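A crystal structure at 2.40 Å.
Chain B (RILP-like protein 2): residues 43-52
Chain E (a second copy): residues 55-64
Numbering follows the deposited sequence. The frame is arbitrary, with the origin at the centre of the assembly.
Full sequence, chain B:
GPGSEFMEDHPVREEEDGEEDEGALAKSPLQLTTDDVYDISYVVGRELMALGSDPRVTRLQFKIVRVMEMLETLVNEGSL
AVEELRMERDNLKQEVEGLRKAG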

# COMPACT_ATOMS: atom_id res chain seq x y z
N VAL B 43 3.20 9.80 4.32
CA VAL B 43 3.79 9.91 2.99
C VAL B 43 3.07 9.05 1.96
O VAL B 43 2.73 9.52 0.87
CB VAL B 43 5.27 9.51 3.01
CG1 VAL B 43 5.85 9.54 1.60
CG2 VAL B 43 6.04 10.42 3.93
N VAL B 44 2.84 7.78 2.30
CA VAL B 44 2.09 6.88 1.44
C VAL B 44 0.68 7.44 1.24
O VAL B 44 0.11 7.34 0.15
CB VAL B 44 2.03 5.45 2.02
CG1 VAL B 44 0.90 4.65 1.40
CG2 VAL B 44 3.37 4.75 1.82
N GLY B 45 0.15 8.05 2.29
CA GLY B 45 -1.15 8.70 2.24
C GLY B 45 -1.23 9.73 1.14
O GLY B 45 -2.18 9.76 0.36
N ARG B 46 -0.21 10.59 1.06
CA ARG B 46 -0.13 11.62 0.03
C ARG B 46 -0.05 11.02 -1.37
O ARG B 46 -0.72 11.47 -2.29
CB ARG B 46 1.08 12.52 0.27
CG ARG B 46 0.86 13.63 1.27
CD ARG B 46 2.16 14.40 1.48
NE ARG B 46 3.17 14.04 0.49
CZ ARG B 46 4.49 14.13 0.68
NH1 ARG B 46 5.33 13.77 -0.28
NH2 ARG B 46 4.96 14.56 1.84
N GLU B 47 0.80 10.00 -1.51
CA GLU B 47 1.02 9.36 -2.80
C GLU B 47 -0.24 8.70 -3.34
O GLU B 47 -0.48 8.70 -4.55
CB GLU B 47 2.16 8.35 -2.70
CG GLU B 47 3.51 9.00 -2.51
CD GLU B 47 4.65 8.02 -2.54
OE1 GLU B 47 4.58 7.02 -3.30
OE2 GLU B 47 5.64 8.24 -1.80
N LEU B 48 -1.04 8.14 -2.44
CA LEU B 48 -2.33 7.58 -2.80
C LEU B 48 -3.29 8.71 -3.17
O LEU B 48 -4.05 8.59 -4.13
CB LEU B 48 -2.90 6.79 -1.63
CG LEU B 48 -2.32 5.39 -1.41
CD1 LEU B 48 -2.59 4.93 0.01
CD2 LEU B 48 -2.91 4.42 -2.44
N MET B 49 -3.23 9.79 -2.40
CA MET B 49 -4.07 10.96 -2.66
C MET B 49 -3.81 11.52 -4.05
O MET B 49 -4.73 11.91 -4.75
CB MET B 49 -3.83 12.04 -1.60
CG MET B 49 -5.04 12.35 -0.72
SD MET B 49 -4.89 11.71 0.96
CE MET B 49 -6.57 11.95 1.56
N ALA B 50 -2.54 11.53 -4.46
CA ALA B 50 -2.15 12.12 -5.74
C ALA B 50 -2.69 11.36 -6.96
O ALA B 50 -2.74 11.91 -8.07
CB ALA B 50 -0.64 12.26 -5.83
N LEU B 51 -3.10 10.11 -6.77
CA LEU B 51 -3.55 9.28 -7.89
C LEU B 51 -4.99 9.58 -8.27
O LEU B 51 -5.44 9.21 -9.35
CB LEU B 51 -3.41 7.80 -7.56
CG LEU B 51 -2.00 7.29 -7.25
CD1 LEU B 51 -2.06 5.82 -6.95
CD2 LEU B 51 -1.06 7.57 -8.41
N GLY B 52 -5.72 10.24 -7.37
CA GLY B 52 -7.09 10.62 -7.65
C GLY B 52 -8.12 9.89 -6.81
O GLY B 52 -7.79 9.25 -5.81
N PRO E 55 4.19 5.77 -13.67
CA PRO E 55 5.46 5.63 -12.94
C PRO E 55 5.35 5.96 -11.45
O PRO E 55 6.21 5.53 -10.68
CB PRO E 55 6.39 6.63 -13.64
CG PRO E 55 5.48 7.56 -14.38
CD PRO E 55 4.31 6.72 -14.79
N ARG E 56 4.33 6.71 -11.05
CA ARG E 56 4.13 6.97 -9.63
C ARG E 56 3.29 5.88 -8.97
O ARG E 56 3.28 5.74 -7.75
CB ARG E 56 3.57 8.38 -9.37
CG ARG E 56 2.35 8.73 -10.19
CD ARG E 56 1.88 10.14 -9.88
NE ARG E 56 0.65 10.45 -10.60
CZ ARG E 56 -0.13 11.50 -10.36
NH1 ARG E 56 0.20 12.37 -9.41
NH2 ARG E 56 -1.23 11.69 -11.07
N VAL E 57 2.59 5.09 -9.78
CA VAL E 57 1.97 3.88 -9.27
C VAL E 57 3.08 2.88 -8.94
O VAL E 57 3.03 2.20 -7.91
CB VAL E 57 0.96 3.27 -10.27
CG1 VAL E 57 0.62 1.83 -9.91
CG2 VAL E 57 -0.30 4.11 -10.33
N THR E 58 4.10 2.83 -9.79
CA THR E 58 5.21 1.91 -9.59
C THR E 58 6.06 2.29 -8.38
O THR E 58 6.48 1.42 -7.61
CB THR E 58 6.09 1.79 -10.86
OG1 THR E 58 5.26 1.52 -11.99
CG2 THR E 58 7.09 0.67 -10.71
N ARG E 59 6.31 3.58 -8.20
CA ARG E 59 7.01 4.06 -7.01
C ARG E 59 6.25 3.69 -5.74
O ARG E 59 6.85 3.25 -4.76
CB ARG E 59 7.23 5.57 -7.06
CG ARG E 59 8.31 5.99 -8.03
CD ARG E 59 8.48 7.49 -8.09
NE ARG E 59 9.16 7.89 -9.31
CZ ARG E 59 9.46 9.14 -9.63
NH1 ARG E 59 9.15 10.13 -8.80
NH2 ARG E 59 10.09 9.41 -10.77
N LEU E 60 4.94 3.86 -5.78
CA LEU E 60 4.09 3.44 -4.66
C LEU E 60 4.16 1.93 -4.46
O LEU E 60 4.20 1.44 -3.33
CB LEU E 60 2.64 3.87 -4.90
CG LEU E 60 1.62 3.42 -3.86
CD1 LEU E 60 1.88 4.09 -2.51
CD2 LEU E 60 0.21 3.70 -4.33
N GLN E 61 4.19 1.19 -5.57
CA GLN E 61 4.27 -0.27 -5.52
C GLN E 61 5.49 -0.76 -4.75
O GLN E 61 5.38 -1.56 -3.82
CB GLN E 61 4.28 -0.84 -6.94
CG GLN E 61 4.24 -2.36 -7.03
CD GLN E 61 4.42 -2.84 -8.46
OE1 GLN E 61 5.30 -2.37 -9.18
NE2 GLN E 61 3.58 -3.78 -8.89
N PHE E 62 6.67 -0.26 -5.12
CA PHE E 62 7.89 -0.67 -4.44
C PHE E 62 7.98 -0.14 -3.01
O PHE E 62 8.70 -0.70 -2.18
CB PHE E 62 9.12 -0.31 -5.27
CG PHE E 62 9.31 -1.21 -6.45
CD1 PHE E 62 9.79 -2.50 -6.28
CD2 PHE E 62 8.96 -0.80 -7.73
CE1 PHE E 62 9.94 -3.35 -7.36
CE2 PHE E 62 9.12 -1.64 -8.81
CZ PHE E 62 9.61 -2.92 -8.63
N LYS E 63 7.24 0.93 -2.73
CA LYS E 63 7.15 1.45 -1.38
C LYS E 63 6.30 0.50 -0.53
O LYS E 63 6.64 0.19 0.61
CB LYS E 63 6.56 2.87 -1.41
CG LYS E 63 6.72 3.64 -0.12
CD LYS E 63 6.77 5.14 -0.38
CE LYS E 63 7.91 5.49 -1.33
NZ LYS E 63 8.05 6.96 -1.54
N ILE E 64 5.20 0.02 -1.11
CA ILE E 64 4.36 -0.99 -0.47
C ILE E 64 5.11 -2.32 -0.30
O ILE E 64 4.91 -3.02 0.70
CB ILE E 64 3.04 -1.20 -1.24
CG1 ILE E 64 2.21 0.08 -1.20
CG2 ILE E 64 2.23 -2.35 -0.67
CD1 ILE E 64 1.02 0.06 -2.13

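A helix with the turn that follows it in chain B packs against a helix in chain E, the two chains being copies of RILP-like protein 2. Helix 43-49 and helix 55-64 run nearly antiparallel: the angle between their N-to-C directions is 152°, and the axes approach to 10.4 Å. Together the two stretches bury 502 Å² of surface. The nearest CA pairs mark the register: CA of E47(B) to CA of L60(E), 6.9 Å, and CA of L51(B) to CA of V57(E), 7.8 Å.

The principal bump is L60(E). Its CA-to-CB bond points toward chain B, and it loses 86 Å² to the contact, more than any other residue of either stretch. With chi1 at 176° (t) and chi2 at 66° (p), its two methyls spread to different neighbours. CD1 lies 4.1 Å from CG1 of V44(B), whereas CD2 sits 3.7 Å from CD2 of L48(B) and 4.1 Å from CD1 of L51(B). The hollow that receives it is therefore lined by V44(B), L48(B) and L51(B), with E47(B) passing over the CA and CB of the leucine: OE1 of E47(B) is 3.9 Å from CA and 4.0 Å from CB of L60(E). A branched aliphatic side chain suits this place because each arm meets carbon.

L51(B) is the main projection in the other direction. Its CA-to-CB bond points sideways, but the m,t rotamer (chi1 -60°, chi2 180°) brings the end of the side chain nearer to chain E, and 76 Å² is covered. Its CD2 lies 4.0 Å from CG2 of V57(E) and 4.0 Å from NE of R56(E), so this methyl fits between a valine methyl and the arginine head. V57(E) takes part although its CA-to-CB bond points away; CG2 is the atom that reaches the leucine.

Polar groups add a directional clasp. NZ of K63(E) donates a hydrogen bond to OE2 of E47(B) at 2.7 Å, within a salt bridge. Both CA-to-CB bonds point toward the partner stretch, and the glutamate's chi1 and chi2 (-70° and -174°) carry its carboxylate across. The lysine contributes its aliphatic part as well: its CG is 4.0 Å from CG2 of V44(B). A long side chain with a charged tip thus serves both a methyl and a carboxylate.

At the other end, R56(E) extends with chi2 to chi4 all near 180° and lays one face of its guanidinium against the carbonyl O of A50(B) and CD2 of L51(B). NH1 of R56(E) is 3.3 Å from O of A50(B), but the angle is too poor for a hydrogen bond, so the evidence supports packing here. The small side chain of A50(B) leaves its CB 3.7 Å from the same NH1. A50(B) and L51(B) are the middle residues of a type I turn from M49(B) to G52(B), so the turn itself carries part of the contact; G52(B), with no area covered, lies outside it. The positive phi of G52(B), 113°, calls for glycine because a CB would jam against the preceding carbonyl O.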